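PDB 4DMI: capsid Protein from Unidentified, which forms a pentamer as a capsid protein of a phage known from metagenomic sequences, and so probably builds part of the viral shell. Local coordinates for the interface of chains A and B. Numbering follows the deposited sequence. Chains: chain A/B, Capsid Protein.

Contact 1: the interface of chains A and B. Residues chain A 41-43; chain B 42-45, 48.
The side-chain hydroxyl of B:Thr45, OG1, accepts the backbone N-H of A:Asp43 at 2.8 Å from A:Asp43 N, with 154° at the hydrogen. It lies just past the end of a short parallel beta bridge between the 37-43 strands of two subunits, in which A:Val41 pairs with B:Asp43. A:Val41 gives its N-H to the carbonyl of B:Val42, N to O 2.9 Å, and its own O takes the N-H of B:Leu44, also 2.9 Å from N to O. Chain B then turns into helix 45-48, and a hydroxyl replaces the backbone as the next acceptor. Threonine suits this place because OG1 of B:Thr45, anti to its own carbonyl carbon (chi1 -48°), faces A:Asp43, while methyl CG2 of B:Thr45 lies 3.9 Å from A:Asp43 O. In the manner of a helix cap, B:Asp43 probably steadies the turn: its carboxylate OD1 accepts the N-H of B:Thr45, 3.0 Å from N, on the anti side and 32° out of the carboxylate plane. The branched valines, at home in strands, supply looser apolar contact. A:Val41 reaches the backbone of B:Asp43 with CG2. On A:Val42, methyl CG1 stands 4.1 Å from CA of B:Thr45, at the start of the helix.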
# COMPACT_ATOMS: atom_id res chain seq x y z
N VAL A 41 27.00 12.19 2.38
CA VAL A 41 26.71 11.52 3.65
C VAL A 41 26.12 10.14 3.43
O VAL A 41 25.58 9.84 2.36
CB VAL A 41 25.74 12.35 4.53
CG1 VAL A 41 26.35 13.71 4.89
CG2 VAL A 41 24.39 12.51 3.85
N VAL A 42 26.22 9.28 4.45
CA VAL A 42 25.36 8.10 4.52
C VAL A 42 24.60 8.16 5.84
O VAL A 42 25.13 8.63 6.85
CB VAL A 42 26.13 6.75 4.38
CG1 VAL A 42 26.61 6.55 2.95
CG2 VAL A 42 27.29 6.68 5.36
N ASP A 43 23.35 7.70 5.82
CA ASP A 43 22.45 7.83 6.96
C ASP A 43 22.33 6.52 7.73
O ASP A 43 21.84 5.53 7.20
CB ASP A 43 21.06 8.26 6.45
CG ASP A 43 20.14 8.72 7.57
OD1 ASP A 43 20.40 8.42 8.75
OD2 ASP A 43 19.12 9.38 7.26
N VAL B 42 24.62 15.68 -0.18
CA VAL B 42 23.99 14.67 -1.02
C VAL B 42 24.05 13.32 -0.31
O VAL B 42 25.05 13.00 0.34
CB VAL B 42 24.61 14.58 -2.44
CG1 VAL B 42 24.36 15.87 -3.21
CG2 VAL B 42 26.10 14.29 -2.38
N ASP B 43 22.97 12.56 -0.41
CA ASP B 43 22.81 11.32 0.34
C ASP B 43 23.15 10.12 -0.55
O ASP B 43 22.43 9.83 -1.50
CB ASP B 43 21.38 11.21 0.86
CG ASP B 43 21.21 10.13 1.92
OD1 ASP B 43 22.08 9.25 2.03
OD2 ASP B 43 20.19 10.17 2.64
N LEU B 44 24.25 9.43 -0.23
CA LEU B 44 24.70 8.28 -1.01
C LEU B 44 24.24 6.94 -0.42
O LEU B 44 24.67 5.87 -0.89
CB LEU B 44 26.22 8.28 -1.11
CG LEU B 44 26.89 9.35 -1.97
CD1 LEU B 44 28.35 9.47 -1.62
CD2 LEU B 44 26.74 8.99 -3.43
N THR B 45 23.37 6.99 0.59
CA THR B 45 22.97 5.78 1.30
C THR B 45 22.38 4.72 0.39
O THR B 45 22.73 3.54 0.50
CB THR B 45 21.95 6.10 2.42
OG1 THR B 45 22.44 7.20 3.19
CG2 THR B 45 21.76 4.89 3.33
N ALA B 48 25.02 3.02 -1.59
CA ALA B 48 25.85 2.22 -0.70
C ALA B 48 25.16 0.91 -0.30
O ALA B 48 25.83 -0.09 -0.05
CB ALA B 48 26.22 3.02 0.54

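Contact 2: the interface of chains A and B. Residues chain A 72, 92, 155-158, 160; chain B 96, 119.
The aliphatic stem of A:Arg158 packs against that of B:Glu96, CD to CB 3.8 Å, where the start of strand 158-167 of one beta-rich capsid subunit meets a loop of its neighbour. A:Arg158 is extended from CG to NE and crosses B:Glu96 at about a right angle. A long arginine suits the place, its methylenes packing while its head meets charge. The bend of B:Glu96 at chi2 (85°) brings OE2 across the CG-to-NE part of A:Arg158; OE2 forms a salt bridge with A:Arg158 NE at 3.2 Å, although the hydrogen bond there is weak. A:Glu72 CD and B:Arg119 NH2 lie over opposite guanidinium faces, both offset toward the rim. A:Glu72 OE2 also makes a salt bridge with A:Arg158 NH2, and lies 3.0 Å from B:Glu96 OE2; a sodium ion bound by A:Glu72 and A:Ala155, as well as A:Arg158, may offset this closeness of two carboxylates. A:Ser92 OG accepts the backbone N-H of A:Arg158 (N to OG 3.0 Å, nearly straight), probably helping position the strand's start. Farther out, a water at the guanidinium edge links A:Arg158 NH2 to B:Glu96 O. The carboxamide NE2 of A:Gln160 donates to B:Arg119 O in a short but bent bond, 2.8 Å, tilted from both the amide and carbonyl planes.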
# COMPACT_ATOMS: atom_id res chain seq x y z
N GLU A 72 -17.75 -16.63 16.90
CA GLU A 72 -19.02 -17.16 16.44
C GLU A 72 -19.99 -17.18 17.61
O GLU A 72 -19.72 -17.82 18.62
CB GLU A 72 -18.83 -18.60 15.95
CG GLU A 72 -20.08 -19.28 15.40
CD GLU A 72 -19.94 -20.80 15.37
OE1 GLU A 72 -19.63 -21.38 16.43
OE2 GLU A 72 -20.13 -21.40 14.29
N SER A 92 -18.53 -12.84 7.74
CA SER A 92 -19.40 -13.61 6.85
C SER A 92 -20.49 -12.72 6.29
O SER A 92 -21.32 -12.24 7.05
CB SER A 92 -20.09 -14.73 7.63
OG SER A 92 -19.16 -15.52 8.34
N ALA A 155 -24.85 -18.34 15.49
CA ALA A 155 -23.92 -19.44 15.22
C ALA A 155 -23.56 -19.60 13.73
O ALA A 155 -22.60 -20.29 13.40
CB ALA A 155 -24.48 -20.74 15.77
N GLU A 156 -24.33 -18.97 12.85
CA GLU A 156 -24.07 -19.10 11.41
C GLU A 156 -23.10 -18.09 10.82
O GLU A 156 -22.77 -18.20 9.64
CB GLU A 156 -25.37 -19.02 10.62
CG GLU A 156 -26.35 -20.14 10.94
CD GLU A 156 -27.66 -20.00 10.20
OE1 GLU A 156 -27.83 -18.99 9.48
OE2 GLU A 156 -28.52 -20.89 10.34
N VAL A 157 -22.64 -17.11 11.61
CA VAL A 157 -21.72 -16.09 11.07
C VAL A 157 -20.48 -15.91 11.93
O VAL A 157 -20.54 -16.05 13.16
CB VAL A 157 -22.40 -14.71 10.84
CG1 VAL A 157 -23.47 -14.80 9.76
CG2 VAL A 157 -22.99 -14.16 12.16
N ARG A 158 -19.36 -15.62 11.29
CA ARG A 158 -18.11 -15.39 12.00
C ARG A 158 -17.46 -14.05 11.71
O ARG A 158 -17.70 -13.44 10.66
CB ARG A 158 -17.12 -16.49 11.64
CG ARG A 158 -17.51 -17.83 12.21
CD ARG A 158 -16.45 -18.85 11.90
NE ARG A 158 -16.86 -20.16 12.39
CZ ARG A 158 -16.46 -20.68 13.55
NH1 ARG A 158 -15.63 -20.00 14.33
NH2 ARG A 158 -16.89 -21.87 13.92
N GLN A 160 -13.46 -13.05 11.83
CA GLN A 160 -12.18 -13.75 11.92
C GLN A 160 -11.08 -12.79 11.53
O GLN A 160 -11.26 -11.96 10.65
CB GLN A 160 -12.12 -14.90 10.92
CG GLN A 160 -13.18 -15.95 11.09
CD GLN A 160 -13.08 -17.05 10.07
OE1 GLN A 160 -12.66 -16.83 8.91
NE2 GLN A 160 -13.45 -18.27 10.47
N GLU B 96 -18.61 -21.39 6.94
CA GLU B 96 -18.03 -21.20 8.27
C GLU B 96 -18.22 -22.43 9.16
O GLU B 96 -17.58 -22.53 10.22
CB GLU B 96 -18.61 -19.94 8.94
CG GLU B 96 -20.12 -19.97 9.15
CD GLU B 96 -20.53 -20.68 10.43
OE1 GLU B 96 -21.51 -21.43 10.40
OE2 GLU B 96 -19.87 -20.45 11.46
N ARG B 119 -12.64 -20.40 6.42
CA ARG B 119 -13.97 -20.89 6.79
C ARG B 119 -14.84 -19.72 7.22
O ARG B 119 -14.98 -19.43 8.41
CB ARG B 119 -13.86 -21.93 7.90
CG ARG B 119 -13.29 -23.26 7.42
CD ARG B 119 -13.57 -24.36 8.43
NE ARG B 119 -13.37 -23.93 9.82
CZ ARG B 119 -14.22 -24.18 10.81
NH1 ARG B 119 -15.33 -24.86 10.58
NH2 ARG B 119 -13.96 -23.74 12.03
O HOH W 1 -18.96 -23.30 12.85

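Contact 3: the interface of chains A and B. Residues chain A 54, 56-57; chain B 55, 58-59, 139, 166-167, 173.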
# COMPACT_ATOMS: atom_id res chain seq x y z
N ARG A 54 11.28 0.86 8.95
CA ARG A 54 10.38 1.01 7.80
C ARG A 54 9.01 0.45 8.18
O ARG A 54 8.94 -0.62 8.81
CB ARG A 54 10.93 0.31 6.56
CG ARG A 54 10.31 0.82 5.27
CD ARG A 54 10.99 0.20 4.05
NE ARG A 54 10.67 -1.22 3.90
CZ ARG A 54 11.23 -2.01 2.99
NH1 ARG A 54 12.16 -1.54 2.17
NH2 ARG A 54 10.86 -3.28 2.91
N ASP A 56 6.45 -1.17 6.95
CA ASP A 56 6.02 -2.54 6.67
C ASP A 56 6.67 -3.54 7.62
O ASP A 56 6.01 -4.47 8.10
CB ASP A 56 6.27 -2.91 5.20
CG ASP A 56 7.74 -2.88 4.82
OD1 ASP A 56 8.49 -2.03 5.35
OD2 ASP A 56 8.15 -3.72 3.99
N LEU A 57 7.94 -3.31 7.92
CA LEU A 57 8.65 -4.16 8.88
C LEU A 57 8.17 -3.93 10.31
O LEU A 57 7.94 -4.88 11.06
CB LEU A 57 10.16 -3.91 8.82
CG LEU A 57 10.84 -4.16 7.47
CD1 LEU A 57 12.34 -3.91 7.61
CD2 LEU A 57 10.55 -5.57 6.94
N GLU B 55 10.79 1.03 -1.63
CA GLU B 55 10.13 -0.15 -1.09
C GLU B 55 9.55 -1.11 -2.14
O GLU B 55 9.68 -2.33 -2.02
CB GLU B 55 9.05 0.27 -0.08
CG GLU B 55 8.45 -0.88 0.68
CD GLU B 55 7.35 -0.46 1.64
OE1 GLU B 55 7.49 0.62 2.26
OE2 GLU B 55 6.36 -1.20 1.77
N GLN B 58 12.59 -2.87 -3.79
CA GLN B 58 13.32 -3.73 -2.87
C GLN B 58 12.56 -5.00 -2.51
O GLN B 58 13.18 -6.03 -2.23
CB GLN B 58 13.73 -2.96 -1.60
CG GLN B 58 14.58 -3.80 -0.62
CD GLN B 58 13.74 -4.53 0.42
OE1 GLN B 58 12.73 -4.00 0.90
NE2 GLN B 58 14.16 -5.73 0.80
N LYS B 59 11.23 -4.94 -2.53
CA LYS B 59 10.41 -6.09 -2.14
C LYS B 59 10.02 -6.98 -3.32
O LYS B 59 9.22 -7.90 -3.15
CB LYS B 59 9.16 -5.61 -1.40
CG LYS B 59 9.49 -4.90 -0.07
CD LYS B 59 8.26 -4.32 0.60
CE LYS B 59 7.36 -5.38 1.17
NZ LYS B 59 6.32 -4.76 2.06
N MET B 139 2.82 -9.39 6.31
CA MET B 139 4.22 -9.28 6.72
C MET B 139 4.36 -10.00 8.05
O MET B 139 3.67 -9.65 9.02
CB MET B 139 4.64 -7.81 6.87
CG MET B 139 6.11 -7.60 7.22
SD MET B 139 7.25 -8.08 5.91
CE MET B 139 6.40 -7.43 4.48
N ILE B 166 12.13 -10.57 3.11
CA ILE B 166 12.31 -9.14 2.86
C ILE B 166 13.53 -8.58 3.60
O ILE B 166 14.22 -7.71 3.09
CB ILE B 166 11.04 -8.37 3.26
CG1 ILE B 166 9.83 -8.86 2.43
CG2 ILE B 166 11.23 -6.86 3.12
CD1 ILE B 166 9.98 -8.68 0.92
N ALA B 167 13.79 -9.09 4.80
CA ALA B 167 14.90 -8.60 5.61
C ALA B 167 15.38 -9.66 6.59
O ALA B 167 14.67 -10.62 6.88
CB ALA B 167 14.48 -7.34 6.36
N LEU B 173 17.74 -5.06 5.06
CA LEU B 173 17.00 -5.42 3.85
C LEU B 173 17.79 -6.37 2.97
O LEU B 173 19.01 -6.25 2.83
CB LEU B 173 16.62 -4.18 3.06
CG LEU B 173 15.78 -3.13 3.78
CD1 LEU B 173 15.57 -1.93 2.87
CD2 LEU B 173 14.45 -3.73 4.21
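Hydrogen bonding across this subunit interface centres on A:Arg54, whose guanidinium meets the amide oxygen of B:Gln58 end-on. NH1 and NH2 of A:Arg54 both donate to OE1 of B:Gln58, each at 2.8 Å, and OE1 lies in the guanidinium plane. The NH2 bond also lies in the carbonyl plane of the amide, whereas NH1 is tilted 34° from it. Glutamine suits the place because its neutral carbonyl can take both donors, probably leaving the charge of the arginine to a carboxylate of its own chain.

That ionic partner is A:Asp56, gripped side-on: A:Arg54 NE donates to OD1 of A:Asp56 at 2.7 Å and NH2 to the syn lone pair of OD2. CG of A:Asp56 sits between the backbone N and the carbonyl carbon (chi1 62°), which turns the carboxylate toward A:Arg54. B:Lys59, its long flexible chain carrying a charged tip, arrives tip to tip, NZ 2.9 Å from A:Asp56 OD2 on the anti side, so OD2 serves donors from both chains. B:Glu55 stacks its carboxylate on that of A:Asp56, the planes 17° apart; its OE2 is also in a salt bridge with B:Lys59 NZ, which may offset the repulsion.

Packing on both faces helps fix the orientation of the A:Arg54 guanidinium, B:Glu55 CG over the centre of one and B:Leu173 CD2 over the other, nearer the rim. A:Leu57 extends this apolar side: its branched end sets CD1 4.0 Å from B:Leu173 CD2 and turns CD2 toward B:Ile166 CG2, 4.1 Å away.

Between the C-alpha centres, contact 1 lies about 19 Å from contact 3 and about 51 Å from contact 2, with about 33 Å separating contacts 2 and 3. The three thus spread along one long interface. Strand 158-167 of the subunit runs through two of them: chain A lends its start to contact 2, and chain B its end to contact 3. Strand 37-43 serves contact 1 from both chains, and helix 55-58 serves contact 3 from both, yet with different residues. Such unequal pairing of identical chains, without an exact two-fold, fits closure of a five-membered ring.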